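Uncharacterized protein (Desulfovibrio piger ATCC 29098, PDB 4Z48) is of unknown function but has a LolA-like fold, as in outer membrane lipoprotein-sorting proteins, and may bind a lipid or another hydrophobic ligand. Local coordinates at residues 27-32 against 46-51; 62-67 against 77-82. All blocks are in the same frame, centred on the assembly; numbering follows the deposited sequence.

Contact 1: 27-32 against 46-51; sequences DSYSEA and SFKTYS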
ATOM      1  N   ASP A  27     -15.460  -3.282  -3.923  1.00 21.23           N
ATOM      2  CA  ASP A  27     -14.704  -2.489  -4.891  1.00 21.27           C
ATOM      3  C   ASP A  27     -14.577  -1.053  -4.382  1.00 24.36           C
ATOM      4  O   ASP A  27     -15.248  -0.677  -3.416  1.00 25.27           O
ATOM      5  CB  ASP A  27     -15.347  -2.555  -6.294  1.00 23.07           C
ATOM      6  CG  ASP A  27     -16.597  -1.734  -6.519  1.00 33.76           C
ATOM      7  OD1 ASP A  27     -16.616  -0.556  -6.115  1.00 36.47           O
ATOM      8  OD2 ASP A  27     -17.499  -2.223  -7.216  1.00 42.54           O
ATOM      9  N   SER A  28     -13.682  -0.291  -4.977  1.00 21.79           N
ATOM     10  CA  SER A  28     -13.483   1.111  -4.632  1.00 21.92           C
ATOM     11  C   SER A  28     -12.879   1.916  -5.779  1.00 24.17           C
ATOM     12  O   SER A  28     -12.189   1.393  -6.658  1.00 20.75           O
ATOM     13  CB  SER A  28     -12.579   1.252  -3.406  1.00 25.35           C
ATOM     14  OG  SER A  28     -11.303   0.692  -3.638  1.00 32.68           O
ATOM     15  N   TYR A  29     -13.108   3.217  -5.708  1.00 20.83           N
ATOM     16  CA  TYR A  29     -12.590   4.196  -6.635  1.00 20.96           C
ATOM     17  C   TYR A  29     -12.028   5.332  -5.841  1.00 24.59           C
ATOM     18  O   TYR A  29     -12.642   5.705  -4.839  1.00 25.82           O
ATOM     19  CB  TYR A  29     -13.715   4.680  -7.553  1.00 22.97           C
ATOM     20  CG  TYR A  29     -13.357   5.903  -8.358  1.00 24.44           C
ATOM     21  CD1 TYR A  29     -12.624   5.793  -9.539  1.00 25.00           C
ATOM     22  CD2 TYR A  29     -13.686   7.181  -7.908  1.00 25.42           C
ATOM     23  CE1 TYR A  29     -12.294   6.920 -10.294  1.00 23.24           C
ATOM     24  CE2 TYR A  29     -13.345   8.319  -8.649  1.00 26.46           C
ATOM     25  CZ  TYR A  29     -12.643   8.177  -9.837  1.00 31.86           C
ATOM     26  OH  TYR A  29     -12.287   9.268 -10.582  1.00 31.29           O
ATOM     27  N   SER A  30     -10.872   5.882  -6.253  1.00 20.15           N
ATOM     28  CA  SER A  30     -10.357   7.106  -5.644  1.00 19.19           C
ATOM     29  C   SER A  30      -9.500   7.902  -6.623  1.00 22.50           C
ATOM     30  O   SER A  30      -9.097   7.411  -7.669  1.00 23.84           O
ATOM     31  CB  SER A  30      -9.588   6.847  -4.356  1.00 23.08           C
ATOM     32  OG  SER A  30      -8.283   6.350  -4.571  1.00 26.73           O
ATOM     33  N   GLU A  31      -9.290   9.159  -6.274  1.00 19.25           N
ATOM     34  CA  GLU A  31      -8.432  10.098  -6.974  1.00 19.06           C
ATOM     35  C   GLU A  31      -7.319  10.529  -6.011  1.00 22.57           C
ATOM     36  O   GLU A  31      -7.536  10.654  -4.796  1.00 21.41           O
ATOM     37  CB  GLU A  31      -9.253  11.298  -7.463  1.00 20.56           C
ATOM     38  CG  GLU A  31     -10.242  10.926  -8.548  1.00 31.09           C
ATOM     39  CD  GLU A  31     -11.263  12.001  -8.844  1.00 46.34           C
ATOM     40  OE1 GLU A  31     -11.041  13.158  -8.428  1.00 30.29           O
ATOM     41  OE2 GLU A  31     -12.302  11.681  -9.460  1.00 37.62           O
ATOM     42  N   ALA A  32      -6.122  10.691  -6.523  1.00 18.94           N
ATOM     43  CA  ALA A  32      -5.007  11.097  -5.661  1.00 18.80           C
ATOM     44  C   ALA A  32      -4.073  12.050  -6.365  1.00 21.64           C
ATOM     45  O   ALA A  32      -3.994  12.046  -7.600  1.00 19.80           O
ATOM     46  CB  ALA A  32      -4.203   9.873  -5.200  1.00 19.46           C
ATOM     47  N   SER A  46      -0.726  12.880 -10.660  1.00 20.40           N
ATOM     48  CA  SER A  46      -2.168  12.793 -10.399  1.00 19.95           C
ATOM     49  C   SER A  46      -2.592  11.452 -10.917  1.00 23.69           C
ATOM     50  O   SER A  46      -2.197  11.104 -12.035  1.00 22.95           O
ATOM     51  CB  SER A  46      -2.947  13.907 -11.107  1.00 23.04           C
ATOM     52  OG  SER A  46      -2.826  15.158 -10.456  1.00 32.01           O
ATOM     53  N   PHE A  47      -3.386  10.701 -10.160  1.00 17.64           N
ATOM     54  CA  PHE A  47      -3.842   9.393 -10.628  1.00 17.59           C
ATOM     55  C   PHE A  47      -5.216   8.991 -10.076  1.00 22.22           C
ATOM     56  O   PHE A  47      -5.696   9.558  -9.113  1.00 20.48           O
ATOM     57  CB  PHE A  47      -2.819   8.283 -10.322  1.00 18.24           C
ATOM     58  CG  PHE A  47      -2.399   8.097  -8.881  1.00 18.50           C
ATOM     59  CD1 PHE A  47      -1.365   8.855  -8.333  1.00 21.19           C
ATOM     60  CD2 PHE A  47      -3.010   7.139  -8.080  1.00 19.45           C
ATOM     61  CE1 PHE A  47      -0.967   8.676  -7.005  1.00 19.94           C
ATOM     62  CE2 PHE A  47      -2.583   6.925  -6.765  1.00 20.83           C
ATOM     63  CZ  PHE A  47      -1.541   7.673  -6.244  1.00 18.63           C
ATOM     64  N   LYS A  48      -5.860   8.043 -10.747  1.00 21.81           N
ATOM     65  CA  LYS A  48      -7.102   7.423 -10.294  1.00 21.77           C
ATOM     66  C   LYS A  48      -6.792   5.956 -10.016  1.00 24.92           C
ATOM     67  O   LYS A  48      -5.993   5.343 -10.736  1.00 22.81           O
ATOM     68  CB  LYS A  48      -8.247   7.567 -11.314  1.00 23.40           C
ATOM     69  CG  LYS A  48      -8.780   8.988 -11.488  1.00 25.24           C
ATOM     70  CD  LYS A  48      -9.671   9.097 -12.713  1.00 31.89           C
ATOM     71  CE  LYS A  48     -10.309  10.467 -12.793  1.00 53.82           C
ATOM     72  NZ  LYS A  48      -9.357  11.515 -13.247  1.00 72.00           N
ATOM     73  N   THR A  49      -7.371   5.401  -8.942  1.00 20.75           N
ATOM     74  CA  THR A  49      -7.197   4.005  -8.581  1.00 19.96           C
ATOM     75  C   THR A  49      -8.546   3.293  -8.624  1.00 23.61           C
ATOM     76  O   THR A  49      -9.486   3.725  -7.977  1.00 22.56           O
ATOM     77  CB  THR A  49      -6.494   3.832  -7.188  1.00 26.30           C
ATOM     78  OG1 THR A  49      -5.230   4.509  -7.192  1.00 25.40           O
ATOM     79  CG2 THR A  49      -6.235   2.364  -6.845  1.00 24.55           C
ATOM     80  N   TYR A  50      -8.602   2.157  -9.310  1.00 20.61           N
ATOM     81  CA  TYR A  50      -9.790   1.281  -9.350  1.00 21.11           C
ATOM     82  C   TYR A  50      -9.420  -0.030  -8.661  1.00 24.17           C
ATOM     83  O   TYR A  50      -8.332  -0.534  -8.909  1.00 21.92           O
ATOM     84  CB  TYR A  50     -10.218   1.017 -10.812  1.00 22.51           C
ATOM     85  CG  TYR A  50     -10.479   2.265 -11.619  1.00 24.45           C
ATOM     86  CD1 TYR A  50      -9.439   2.930 -12.269  1.00 26.06           C
ATOM     87  CD2 TYR A  50     -11.768   2.770 -11.760  1.00 25.95           C
ATOM     88  CE1 TYR A  50      -9.670   4.096 -12.993  1.00 26.46           C
ATOM     89  CE2 TYR A  50     -12.019   3.902 -12.536  1.00 26.55           C
ATOM     90  CZ  TYR A  50     -10.967   4.561 -13.153  1.00 32.96           C
ATOM     91  OH  TYR A  50     -11.209   5.692 -13.904  1.00 29.81           O
ATOM     92  N   SER A  51     -10.267  -0.558  -7.756  1.00 21.37           N
ATOM     93  CA  SER A  51      -9.941  -1.831  -7.094  1.00 20.13           C
ATOM     94  C   SER A  51     -11.173  -2.670  -6.985  1.00 22.28           C
ATOM     95  O   SER A  51     -12.263  -2.115  -6.887  1.00 22.54           O
ATOM     96  CB  SER A  51      -9.337  -1.617  -5.704  1.00 26.42           C
ATOM     97  OG  SER A  51      -8.406  -0.550  -5.694  1.00 39.05           O
TER
HETATM   98  O   HOH W   1      -9.731   2.477  -5.482  1.00 30.75           O
HETATM   99  O   HOH W   2     -13.230   8.042 -13.467  1.00 49.67           O
HETATM  100  O   HOH W   3      -6.128   7.072  -6.492  1.00 26.76           O

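Contact 2: 62-67 against 77-82; sequences YSLIVF and KYLVWS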
ATOM      1  N   TYR A  62      -7.740  -6.997  -7.023  1.00 25.40           N
ATOM      2  CA  TYR A  62      -7.168  -6.495  -8.288  1.00 24.39           C
ATOM      3  C   TYR A  62      -7.250  -4.986  -8.271  1.00 25.17           C
ATOM      4  O   TYR A  62      -8.264  -4.431  -7.835  1.00 23.35           O
ATOM      5  CB  TYR A  62      -7.827  -7.080  -9.564  1.00 27.13           C
ATOM      6  CG  TYR A  62      -7.565  -8.555  -9.827  1.00 30.05           C
ATOM      7  CD1 TYR A  62      -6.920  -9.353  -8.881  1.00 32.36           C
ATOM      8  CD2 TYR A  62      -8.030  -9.170 -10.987  1.00 31.47           C
ATOM      9  CE1 TYR A  62      -6.726 -10.715  -9.090  1.00 32.97           C
ATOM     10  CE2 TYR A  62      -7.853 -10.539 -11.203  1.00 33.02           C
ATOM     11  CZ  TYR A  62      -7.196 -11.308 -10.249  1.00 40.22           C
ATOM     12  OH  TYR A  62      -6.970 -12.653 -10.451  1.00 44.26           O
ATOM     13  N   SER A  63      -6.185  -4.319  -8.761  1.00 20.42           N
ATOM     14  CA  SER A  63      -6.120  -2.863  -8.818  1.00 21.61           C
ATOM     15  C   SER A  63      -5.644  -2.363 -10.186  1.00 24.87           C
ATOM     16  O   SER A  63      -4.813  -3.015 -10.808  1.00 25.31           O
ATOM     17  CB  SER A  63      -5.177  -2.313  -7.747  1.00 24.99           C
ATOM     18  OG  SER A  63      -5.693  -2.439  -6.436  1.00 32.05           O
ATOM     19  N   LEU A  64      -6.181  -1.216 -10.633  1.00 21.38           N
ATOM     20  CA  LEU A  64      -5.765  -0.498 -11.840  1.00 20.34           C
ATOM     21  C   LEU A  64      -5.475   0.945 -11.424  1.00 24.26           C
ATOM     22  O   LEU A  64      -6.369   1.636 -10.904  1.00 23.29           O
ATOM     23  CB  LEU A  64      -6.797  -0.575 -13.012  1.00 21.31           C
ATOM     24  CG  LEU A  64      -6.378   0.105 -14.327  1.00 25.50           C
ATOM     25  CD1 LEU A  64      -5.372  -0.770 -15.123  1.00 24.82           C
ATOM     26  CD2 LEU A  64      -7.603   0.456 -15.186  1.00 25.67           C
ATOM     27  N   ILE A  65      -4.224   1.391 -11.646  1.00 21.38           N
ATOM     28  CA  ILE A  65      -3.787   2.755 -11.333  1.00 20.68           C
ATOM     29  C   ILE A  65      -3.568   3.464 -12.655  1.00 21.94           C
ATOM     30  O   ILE A  65      -2.759   3.000 -13.446  1.00 21.85           O
ATOM     31  CB  ILE A  65      -2.541   2.799 -10.405  1.00 22.67           C
ATOM     32  CG1 ILE A  65      -2.827   2.053  -9.070  1.00 22.95           C
ATOM     33  CG2 ILE A  65      -2.111   4.265 -10.152  1.00 23.77           C
ATOM     34  CD1 ILE A  65      -1.611   1.786  -8.291  1.00 28.24           C
ATOM     35  N   VAL A  66      -4.321   4.553 -12.912  1.00 18.92           N
ATOM     36  CA  VAL A  66      -4.230   5.300 -14.169  1.00 18.54           C
ATOM     37  C   VAL A  66      -3.745   6.731 -13.890  1.00 21.19           C
ATOM     38  O   VAL A  66      -4.455   7.491 -13.220  1.00 19.47           O
ATOM     39  CB  VAL A  66      -5.578   5.330 -14.939  1.00 22.49           C
ATOM     40  CG1 VAL A  66      -5.393   6.002 -16.300  1.00 21.38           C
ATOM     41  CG2 VAL A  66      -6.160   3.933 -15.126  1.00 22.37           C
ATOM     42  N   PHE A  67      -2.556   7.096 -14.406  1.00 17.70           N
ATOM     43  CA  PHE A  67      -2.002   8.458 -14.258  1.00 16.75           C
ATOM     44  C   PHE A  67      -2.569   9.380 -15.332  1.00 23.59           C
ATOM     45  O   PHE A  67      -2.628   9.019 -16.526  1.00 24.26           O
ATOM     46  CB  PHE A  67      -0.447   8.437 -14.344  1.00 17.69           C
ATOM     47  CG  PHE A  67       0.140   7.826 -13.098  1.00 17.23           C
ATOM     48  CD1 PHE A  67       0.279   6.443 -12.980  1.00 18.95           C
ATOM     49  CD2 PHE A  67       0.481   8.616 -12.016  1.00 18.10           C
ATOM     50  CE1 PHE A  67       0.735   5.865 -11.791  1.00 19.99           C
ATOM     51  CE2 PHE A  67       0.982   8.041 -10.839  1.00 19.52           C
ATOM     52  CZ  PHE A  67       1.075   6.666 -10.728  1.00 18.07           C
ATOM     53  N   LYS A  77      -0.216   3.308 -16.788  1.00 18.60           N
ATOM     54  CA  LYS A  77      -1.163   2.443 -16.118  1.00 18.00           C
ATOM     55  C   LYS A  77      -0.440   1.276 -15.445  1.00 22.23           C
ATOM     56  O   LYS A  77       0.438   0.661 -16.047  1.00 22.40           O
ATOM     57  CB  LYS A  77      -2.218   1.895 -17.085  1.00 18.22           C
ATOM     58  CG  LYS A  77      -3.167   2.927 -17.691  1.00 22.62           C
ATOM     59  CD  LYS A  77      -3.972   2.256 -18.780  1.00 32.85           C
ATOM     60  CE  LYS A  77      -5.151   3.070 -19.222  1.00 46.16           C
ATOM     61  NZ  LYS A  77      -6.093   2.262 -20.040  1.00 54.88           N
ATOM     62  N   TYR A  78      -0.822   0.987 -14.205  1.00 17.93           N
ATOM     63  CA  TYR A  78      -0.355  -0.176 -13.439  1.00 18.93           C
ATOM     64  C   TYR A  78      -1.506  -1.113 -13.206  1.00 23.01           C
ATOM     65  O   TYR A  78      -2.548  -0.677 -12.725  1.00 23.13           O
ATOM     66  CB  TYR A  78       0.253   0.213 -12.095  1.00 20.10           C
ATOM     67  CG  TYR A  78       1.607   0.848 -12.209  1.00 21.56           C
ATOM     68  CD1 TYR A  78       1.743   2.189 -12.579  1.00 21.77           C
ATOM     69  CD2 TYR A  78       2.763   0.133 -11.888  1.00 22.40           C
ATOM     70  CE1 TYR A  78       2.996   2.789 -12.660  1.00 25.17           C
ATOM     71  CE2 TYR A  78       4.018   0.726 -11.967  1.00 22.90           C
ATOM     72  CZ  TYR A  78       4.127   2.062 -12.318  1.00 25.72           C
ATOM     73  OH  TYR A  78       5.366   2.650 -12.384  1.00 28.45           O
ATOM     74  N   LEU A  79      -1.329  -2.400 -13.562  1.00 19.27           N
ATOM     75  CA  LEU A  79      -2.323  -3.444 -13.323  1.00 20.37           C
ATOM     76  C   LEU A  79      -1.757  -4.372 -12.230  1.00 23.66           C
ATOM     77  O   LEU A  79      -0.645  -4.858 -12.371  1.00 21.79           O
ATOM     78  CB  LEU A  79      -2.668  -4.217 -14.610  1.00 19.99           C
ATOM     79  CG  LEU A  79      -3.699  -5.365 -14.494  1.00 23.55           C
ATOM     80  CD1 LEU A  79      -5.014  -4.896 -13.895  1.00 24.29           C
ATOM     81  CD2 LEU A  79      -3.969  -5.978 -15.852  1.00 26.70           C
ATOM     82  N   VAL A  80      -2.476  -4.541 -11.111  1.00 20.96           N
ATOM     83  CA  VAL A  80      -1.979  -5.378 -10.022  1.00 22.10           C
ATOM     84  C   VAL A  80      -2.995  -6.470  -9.730  1.00 26.17           C
ATOM     85  O   VAL A  80      -4.177  -6.170  -9.559  1.00 25.35           O
ATOM     86  CB  VAL A  80      -1.654  -4.577  -8.723  1.00 27.57           C
ATOM     87  CG1 VAL A  80      -1.002  -5.480  -7.673  1.00 28.06           C
ATOM     88  CG2 VAL A  80      -0.819  -3.320  -8.994  1.00 27.58           C
ATOM     89  N   TRP A  81      -2.537  -7.728  -9.730  1.00 24.90           N
ATOM     90  CA  TRP A  81      -3.308  -8.917  -9.352  1.00 25.88           C
ATOM     91  C   TRP A  81      -2.659  -9.451  -8.083  1.00 27.40           C
ATOM     92  O   TRP A  81      -1.600 -10.093  -8.135  1.00 23.87           O
ATOM     93  CB  TRP A  81      -3.327  -9.962 -10.470  1.00 26.07           C
ATOM     94  CG  TRP A  81      -4.069  -9.584 -11.711  1.00 27.26           C
ATOM     95  CD1 TRP A  81      -4.765  -8.432 -11.953  1.00 29.43           C
ATOM     96  CD2 TRP A  81      -4.150 -10.364 -12.914  1.00 28.15           C
ATOM     97  NE1 TRP A  81      -5.285  -8.454 -13.227  1.00 28.77           N
ATOM     98  CE2 TRP A  81      -4.928  -9.630 -13.836  1.00 30.72           C
ATOM     99  CE3 TRP A  81      -3.669 -11.639 -13.285  1.00 30.15           C
ATOM    100  CZ2 TRP A  81      -5.225 -10.111 -15.112  1.00 30.74           C
ATOM    101  CZ3 TRP A  81      -3.953 -12.116 -14.555  1.00 32.29           C
ATOM    102  CH2 TRP A  81      -4.723 -11.355 -15.455  1.00 32.94           C
ATOM    103  N   SER A  82      -3.225  -9.058  -6.944  1.00 24.38           N
ATOM    104  CA  SER A  82      -2.721  -9.359  -5.611  1.00 24.52           C
ATOM    105  C   SER A  82      -3.518 -10.525  -5.032  1.00 29.50           C
ATOM    106  O   SER A  82      -4.746 -10.478  -4.993  1.00 30.20           O
ATOM    107  CB  SER A  82      -2.774  -8.106  -4.733  1.00 30.15           C
ATOM    108  OG  SER A  82      -2.071  -8.243  -3.512  1.00 43.03           O
TER

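Contact 1: 27-32 against 46-51
Strands 27-38 and 41-54 form a beta hairpin, and residues 27-32 pair antiparallel with 46-51 through six backbone hydrogen bonds. The side chains differ on the two faces. On one face the ring of Tyr-29 lies alongside Tyr-50 and Lys-48. Its CG is anti to the backbone N (chi1 168°), whereas Tyr-50 holds CG beside its own N. The two rings therefore meet obliquely, with planes at 56° and Tyr-29 CD1 3.6 Å from Tyr-50 CE2. Tyr-29 OH donates to Glu-31 OE2 at 2.7 Å, on the anti lone pair of that oxygen. The Lys-48 chain runs past this hydroxyl, with CE 3.2 Å from Tyr-29 OH, and bends at its last torsion. Glu-31 OE1 is bound by Asn-227.

On the other face Phe-47 takes the crowded position, CG between N and the carbonyl carbon (chi1 57°). This turns the ring back over Ala-32, whose CB sits 3.8 Å from the ring centroid, over the face. Ser-28 and Ser-30 use the same crowded first torsion. One water joins Ser-30 OG to Thr-49 OG1, at 2.8 Å from the latter. Another binds Ser-28 OG and the Thr-49 carbonyl oxygen. One face thus joins small hydroxyls through water beside an apolar patch. On the other, the carboxylate is held at both oxygens, by Tyr-29 and Asn-227, which probably limits how the tyrosine ring and the glutamate can turn.

Contact 2: 62-67 against 77-82
The antiparallel hairpin of strands 60-69 and 77-82 belongs to the strongly curved beta structure of a LolA-like fold. Four backbone hydrogen bonds join Ser-63 with Val-80 and Ile-65 with Tyr-78. All four are nearly straight, and each donor lies in the plane of the carbonyl it meets. Weaker CA-H...O contacts fill the sites between, such as Leu-64 CA to Tyr-78 O at 3.3 Å.

Aromatic contacts mark both ends. Tyr-62 and Trp-81 share one non-hydrogen-bonded pair, and both hold CG beside the backbone N. Their second torsions are close to zero (chi2 8° and -2°). The rings thus lie face to face, with 16° between the planes and 3.9 Å between the centroids of the Tyr-62 ring and the five-membered ring of Trp-81. Phe-54 stacks on Tyr-62 as well. Trp-81 NE1 is held by the carbonyl oxygen of Phe-239. At the other end Phe-67 presents its ring edge to Tyr-78, and Phe-67 CE1 is 3.9 Å from Tyr-78 CD1.

Two apolar pairs are looser. Ile-65 and Tyr-78 touch through their CB atoms at 4.2 Å. Lys-77 lies extended beside Val-66. Lys-77 CG lies against both Val-66 methyls and CE against CG1, while NZ bonds to the carbonyl oxygen of Ala-243. A closer contact is made to a polar atom: Leu-79 turns its CD1 back over the neighbouring strand, 3.6 Å from Ser-63 O.

Contacts 1 and 2 are successive hairpins of the same antiparallel array. Strand 41-54 of contact 1 neighbours strand 60-69 of contact 2, and backbone bonds from Tyr-50 to Leu-64 and from Val-66 to Lys-48 probably join them. Both are partly buried, but contact 2 has seven buried residues against four. Contact 1 is the more polar, with serines, bridging waters and a Glu-31 carboxylate. Contact 2 relies on aromatic and branched aliphatic side chains. Phe-47 meets Phe-67 and Ile-65, so the apolar patch of contact 1 runs into contact 2. A weak hydrogen bond between Ser-51 and Ser-63 also crosses the seam.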